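Local structure of cytosolic IMP-GMP specific 5'-nucleotidase (Legionella pneumophila subsp. pneumophila, 4OHF) at residues B[317-329]-B[423-435]. The protein probably hydrolyses the 5'-phosphate of nucleoside monophosphates such as IMP and GMP in the cytosol, with the help of a magnesium ion. Sequence-based numbering, arbitrary orientation.
Sequences NWRTALVVEELGE and VDRFACIYMEKLS. With PO4 (phosphate ion), chain I.
Leu322 and Tyr430 pair in parallel, as do Val323 and Met431, joining strands 319-323 and 429-431. Four backbone hydrogen bonds link the segments. Cys428 N donates to Thr320 O, and Leu322 N to Ile429 O at 3.0 Å. Met431 N donates to Leu322 O. Val324 N reaches Met431 O at 2.9 Å. The strand axes differ by only 18°.

Leu322 can be followed outward. Its CB meets Ala427 CB at 3.6 Å and lies near Tyr430 CB. With CG anti to the backbone N (chi1 -160°), the two methyls reach the end of helix 418-426. CD1 meets Phe426 CE1 at 3.8 Å, obliquely to the ring. CD2 touches Val423 CG2.

Thr320 lies over one face of the Phe426 ring, its CB 4.0 Å from the centroid. Its OG1 hydrogen-bonds to Lys313 NZ; a bond to Phe426 O is unusually short and doubtful. On the opposite side of the sheet from Leu322, Val323 CG2 packs on Met431 CG and Leu434 N.

At the start of the strand, a phosphate ion is held by Arg319 NE (2.8 Å to O1), Arg319 NH2 and Thr320 N. It lies at the guanidinium edge. Lys313 and Arg10 of the same chain and Tyr113 of the second subunit also hydrogen-bond to it.

On its other edge strand 319-323 pairs with strand 298-302, which leads to Asp303, a magnesium ligand. This is the parallel core sheet of the HAD fold, extended by a C-terminal helix-strand unit.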
loop_
_atom_site.group_PDB
_atom_site.type_symbol
_atom_site.label_atom_id
_atom_site.label_comp_id
_atom_site.label_asym_id
_atom_site.label_seq_id
_atom_site.Cartn_x
_atom_site.Cartn_y
_atom_site.Cartn_z
ATOM N N ASN B 317 -2.773 -19.023 13.212
ATOM C CA ASN B 317 -2.116 -19.530 14.423
ATOM C C ASN B 317 -2.129 -21.051 14.601
ATOM O O ASN B 317 -1.710 -21.574 15.640
ATOM C CB ASN B 317 -2.611 -18.809 15.704
ATOM C CG ASN B 317 -3.773 -19.511 16.389
ATOM O OD1 ASN B 317 -4.118 -19.181 17.525
ATOM N ND2 ASN B 317 -4.390 -20.468 15.708
ATOM N N TRP B 318 -2.593 -21.746 13.566
ATOM C CA TRP B 318 -2.603 -23.211 13.538
ATOM C C TRP B 318 -1.196 -23.639 13.122
ATOM O O TRP B 318 -0.512 -22.918 12.392
ATOM C CB TRP B 318 -3.541 -23.730 12.444
ATOM C CG TRP B 318 -5.004 -23.758 12.733
ATOM C CD1 TRP B 318 -5.656 -23.206 13.801
ATOM C CD2 TRP B 318 -6.007 -24.377 11.922
ATOM N NE1 TRP B 318 -7.005 -23.447 13.698
ATOM C CE2 TRP B 318 -7.247 -24.164 12.554
ATOM C CE3 TRP B 318 -5.973 -25.092 10.718
ATOM C CZ2 TRP B 318 -8.450 -24.641 12.025
ATOM C CZ3 TRP B 318 -7.166 -25.566 10.192
ATOM C CH2 TRP B 318 -8.389 -25.337 10.847
ATOM N N ARG B 319 -0.760 -24.809 13.561
ATOM C CA ARG B 319 0.540 -25.279 13.127
ATOM C C ARG B 319 0.340 -25.773 11.695
ATOM O O ARG B 319 -0.638 -26.466 11.397
ATOM C CB ARG B 319 1.028 -26.418 14.022
ATOM C CG ARG B 319 1.109 -26.034 15.495
ATOM C CD ARG B 319 1.851 -24.733 15.681
ATOM N NE ARG B 319 3.214 -24.824 15.172
ATOM C CZ ARG B 319 4.198 -25.487 15.770
ATOM N NH1 ARG B 319 3.964 -26.118 16.914
ATOM N NH2 ARG B 319 5.409 -25.531 15.214
ATOM N N THR B 320 1.245 -25.401 10.796
ATOM C CA THR B 320 1.140 -25.840 9.410
ATOM C C THR B 320 2.312 -26.733 8.985
ATOM O O THR B 320 3.475 -26.435 9.251
ATOM C CB THR B 320 1.051 -24.640 8.453
ATOM O OG1 THR B 320 2.155 -23.767 8.687
ATOM C CG2 THR B 320 -0.229 -23.871 8.674
ATOM N N ALA B 321 1.986 -27.843 8.332
ATOM C CA ALA B 321 2.989 -28.778 7.848
ATOM C C ALA B 321 2.788 -28.914 6.345
ATOM O O ALA B 321 1.749 -28.553 5.808
ATOM C CB ALA B 321 2.825 -30.121 8.524
ATOM N N LEU B 322 3.771 -29.457 5.663
ATOM C CA LEU B 322 3.673 -29.574 4.226
ATOM C C LEU B 322 4.147 -30.917 3.662
ATOM O O LEU B 322 5.038 -31.578 4.202
ATOM C CB LEU B 322 4.493 -28.451 3.615
ATOM C CG LEU B 322 4.227 -28.044 2.186
ATOM C CD1 LEU B 322 2.861 -27.416 2.103
ATOM C CD2 LEU B 322 5.314 -27.053 1.746
ATOM N N VAL B 323 3.511 -31.321 2.575
ATOM C CA VAL B 323 3.873 -32.535 1.871
ATOM C C VAL B 323 4.399 -32.020 0.526
ATOM O O VAL B 323 3.705 -31.273 -0.167
ATOM C CB VAL B 323 2.639 -33.433 1.661
ATOM C CG1 VAL B 323 2.818 -34.276 0.435
ATOM C CG2 VAL B 323 2.439 -34.328 2.863
ATOM N N VAL B 324 5.635 -32.369 0.182
ATOM C CA VAL B 324 6.217 -31.944 -1.091
ATOM C C VAL B 324 6.532 -33.175 -1.941
ATOM O O VAL B 324 7.596 -33.781 -1.821
ATOM C CB VAL B 324 7.495 -31.133 -0.869
ATOM C CG1 VAL B 324 7.997 -30.575 -2.182
ATOM C CG2 VAL B 324 7.222 -30.011 0.106
ATOM N N GLU B 325 5.584 -33.541 -2.794
ATOM C CA GLU B 325 5.710 -34.703 -3.663
ATOM C C GLU B 325 7.055 -34.803 -4.383
ATOM O O GLU B 325 7.622 -35.889 -4.472
ATOM C CB GLU B 325 4.568 -34.697 -4.690
ATOM C CG GLU B 325 4.689 -35.739 -5.800
ATOM C CD GLU B 325 3.950 -37.032 -5.496
ATOM O OE1 GLU B 325 2.820 -37.197 -6.018
ATOM O OE2 GLU B 325 4.485 -37.880 -4.736
ATOM N N GLU B 326 7.569 -33.682 -4.887
ATOM C CA GLU B 326 8.831 -33.689 -5.622
ATOM C C GLU B 326 10.074 -34.105 -4.841
ATOM O O GLU B 326 11.105 -34.394 -5.442
ATOM C CB GLU B 326 9.081 -32.330 -6.273
ATOM C CG GLU B 326 8.050 -31.951 -7.318
ATOM C CD GLU B 326 6.787 -31.348 -6.735
ATOM O OE1 GLU B 326 6.603 -31.411 -5.499
ATOM O OE2 GLU B 326 5.969 -30.809 -7.526
ATOM N N LEU B 327 10.003 -34.122 -3.517
ATOM C CA LEU B 327 11.150 -34.553 -2.725
ATOM C C LEU B 327 11.582 -35.928 -3.190
ATOM O O LEU B 327 12.750 -36.277 -3.099
ATOM C CB LEU B 327 10.786 -34.657 -1.250
ATOM C CG LEU B 327 11.094 -33.496 -0.322
ATOM C CD1 LEU B 327 10.652 -33.905 1.078
ATOM C CD2 LEU B 327 12.577 -33.166 -0.358
ATOM N N GLY B 328 10.620 -36.714 -3.667
ATOM C CA GLY B 328 10.921 -38.051 -4.146
ATOM C C GLY B 328 12.131 -38.033 -5.068
ATOM O O GLY B 328 13.218 -38.532 -4.728
ATOM N N GLU B 329 11.962 -37.432 -6.240
ATOM C CA GLU B 329 13.061 -37.372 -7.180
ATOM C C GLU B 329 14.278 -36.552 -6.736
ATOM O O GLU B 329 15.400 -36.928 -7.050
ATOM C CB GLU B 329 12.555 -36.925 -8.549
ATOM C CG GLU B 329 12.324 -38.118 -9.462
ATOM C CD GLU B 329 13.507 -39.130 -9.406
ATOM O OE1 GLU B 329 14.670 -38.724 -9.673
ATOM O OE2 GLU B 329 13.278 -40.328 -9.091
ATOM N N VAL B 423 8.997 -23.036 1.742
ATOM C CA VAL B 423 8.785 -24.263 2.501
ATOM C C VAL B 423 9.235 -24.053 3.950
ATOM O O VAL B 423 8.524 -24.389 4.893
ATOM C CB VAL B 423 9.567 -25.444 1.884
ATOM C CG1 VAL B 423 9.656 -26.595 2.867
ATOM C CG2 VAL B 423 8.863 -25.906 0.629
ATOM N N ASP B 424 10.420 -23.478 4.114
ATOM C CA ASP B 424 10.946 -23.234 5.437
ATOM C C ASP B 424 10.070 -22.289 6.265
ATOM O O ASP B 424 9.916 -22.490 7.465
ATOM C CB ASP B 424 12.363 -22.661 5.337
ATOM C CG ASP B 424 13.046 -22.554 6.691
ATOM O OD1 ASP B 424 13.057 -23.564 7.428
ATOM O OD2 ASP B 424 13.573 -21.469 7.026
ATOM N N ARG B 425 9.495 -21.265 5.637
ATOM C CA ARG B 425 8.687 -20.297 6.374
ATOM C C ARG B 425 7.269 -20.772 6.682
ATOM O O ARG B 425 6.680 -20.396 7.697
ATOM C CB ARG B 425 8.617 -18.972 5.614
ATOM C CG ARG B 425 8.006 -17.828 6.417
ATOM C CD ARG B 425 7.541 -16.701 5.511
ATOM N NE ARG B 425 7.712 -15.369 6.104
ATOM C CZ ARG B 425 7.231 -15.001 7.288
ATOM N NH1 ARG B 425 6.537 -15.865 8.040
ATOM N NH2 ARG B 425 7.430 -13.759 7.709
ATOM N N PHE B 426 6.728 -21.612 5.813
ATOM C CA PHE B 426 5.381 -22.102 5.996
ATOM C C PHE B 426 5.268 -23.429 6.722
ATOM O O PHE B 426 4.322 -23.637 7.467
ATOM C CB PHE B 426 4.684 -22.194 4.633
ATOM C CG PHE B 426 3.331 -22.851 4.679
ATOM C CD1 PHE B 426 3.214 -24.242 4.682
ATOM C CD2 PHE B 426 2.170 -22.084 4.718
ATOM C CE1 PHE B 426 1.956 -24.851 4.723
ATOM C CE2 PHE B 426 0.911 -22.681 4.760
ATOM C CZ PHE B 426 0.802 -24.063 4.763
ATOM N N ALA B 427 6.213 -24.331 6.514
ATOM C CA ALA B 427 6.121 -25.641 7.146
ATOM C C ALA B 427 7.041 -25.870 8.316
ATOM O O ALA B 427 8.247 -25.679 8.197
ATOM C CB ALA B 427 6.367 -26.745 6.106
ATOM N N CYS B 428 6.478 -26.307 9.441
ATOM C CA CYS B 428 7.307 -26.593 10.600
ATOM C C CYS B 428 8.001 -27.913 10.278
ATOM O O CYS B 428 9.127 -28.153 10.696
ATOM C CB CYS B 428 6.460 -26.667 11.882
ATOM S SG CYS B 428 5.053 -27.789 11.874
ATOM N N ILE B 429 7.322 -28.752 9.499
ATOM C CA ILE B 429 7.879 -30.032 9.054
ATOM C C ILE B 429 7.310 -30.335 7.676
ATOM O O ILE B 429 6.227 -29.850 7.316
ATOM C CB ILE B 429 7.518 -31.226 9.994
ATOM C CG1 ILE B 429 6.027 -31.535 9.906
ATOM C CG2 ILE B 429 7.899 -30.904 11.413
ATOM C CD1 ILE B 429 5.628 -32.784 10.600
ATOM N N TYR B 430 8.056 -31.108 6.897
ATOM C CA TYR B 430 7.619 -31.495 5.571
ATOM C C TYR B 430 8.158 -32.880 5.230
ATOM O O TYR B 430 9.155 -33.324 5.775
ATOM C CB TYR B 430 8.039 -30.462 4.530
ATOM C CG TYR B 430 9.517 -30.203 4.423
ATOM C CD1 TYR B 430 10.160 -29.386 5.341
ATOM C CD2 TYR B 430 10.272 -30.752 3.375
ATOM C CE1 TYR B 430 11.513 -29.112 5.232
ATOM C CE2 TYR B 430 11.620 -30.483 3.250
ATOM C CZ TYR B 430 12.236 -29.661 4.186
ATOM O OH TYR B 430 13.581 -29.393 4.097
ATOM N N MET B 431 7.459 -33.577 4.346
ATOM C CA MET B 431 7.834 -34.927 3.967
ATOM C C MET B 431 7.370 -35.143 2.536
ATOM O O MET B 431 6.587 -34.362 2.015
ATOM C CB MET B 431 7.153 -35.929 4.907
ATOM C CG MET B 431 5.607 -35.769 5.076
ATOM S SD MET B 431 4.988 -34.543 6.321
ATOM C CE MET B 431 6.283 -34.529 7.379
ATOM N N GLU B 432 7.853 -36.189 1.885
ATOM C CA GLU B 432 7.423 -36.426 0.522
ATOM C C GLU B 432 5.945 -36.798 0.465
ATOM O O GLU B 432 5.261 -36.446 -0.493
ATOM C CB GLU B 432 8.256 -37.525 -0.116
ATOM C CG GLU B 432 7.635 -38.081 -1.378
ATOM C CD GLU B 432 8.311 -39.355 -1.835
ATOM O OE1 GLU B 432 8.782 -40.116 -0.958
ATOM O OE2 GLU B 432 8.356 -39.602 -3.058
ATOM N N LYS B 433 5.451 -37.514 1.472
ATOM C CA LYS B 433 4.040 -37.896 1.500
ATOM C C LYS B 433 3.524 -38.137 2.919
ATOM O O LYS B 433 4.275 -38.477 3.826
ATOM C CB LYS B 433 3.798 -39.145 0.629
ATOM C CG LYS B 433 4.575 -40.383 1.055
ATOM C CD LYS B 433 4.234 -41.569 0.177
ATOM C CE LYS B 433 5.032 -42.787 0.587
ATOM N NZ LYS B 433 6.470 -42.413 0.608
ATOM N N LEU B 434 2.226 -37.962 3.093
ATOM C CA LEU B 434 1.565 -38.105 4.381
ATOM C C LEU B 434 1.875 -39.367 5.197
ATOM O O LEU B 434 2.030 -39.293 6.429
ATOM C CB LEU B 434 0.063 -37.994 4.165
ATOM C CG LEU B 434 -0.842 -38.004 5.386
ATOM C CD1 LEU B 434 -0.520 -36.817 6.331
ATOM C CD2 LEU B 434 -2.265 -37.915 4.884
ATOM N N SER B 435 1.961 -40.523 4.542
ATOM C CA SER B 435 2.231 -41.748 5.283
ATOM C C SER B 435 3.624 -41.670 5.914
ATOM O O SER B 435 3.932 -42.404 6.855
ATOM C CB SER B 435 2.111 -42.980 4.368
ATOM O OG SER B 435 3.121 -43.001 3.376
HETATM P P PO4 I . 4.468 -23.404 12.214
HETATM O O1 PO4 I . 3.436 -24.458 12.377
HETATM O O2 PO4 I . 5.022 -23.459 10.839
HETATM O O3 PO4 I . 5.558 -23.624 13.195
HETATM O O4 PO4 I . 3.864 -22.070 12.448
#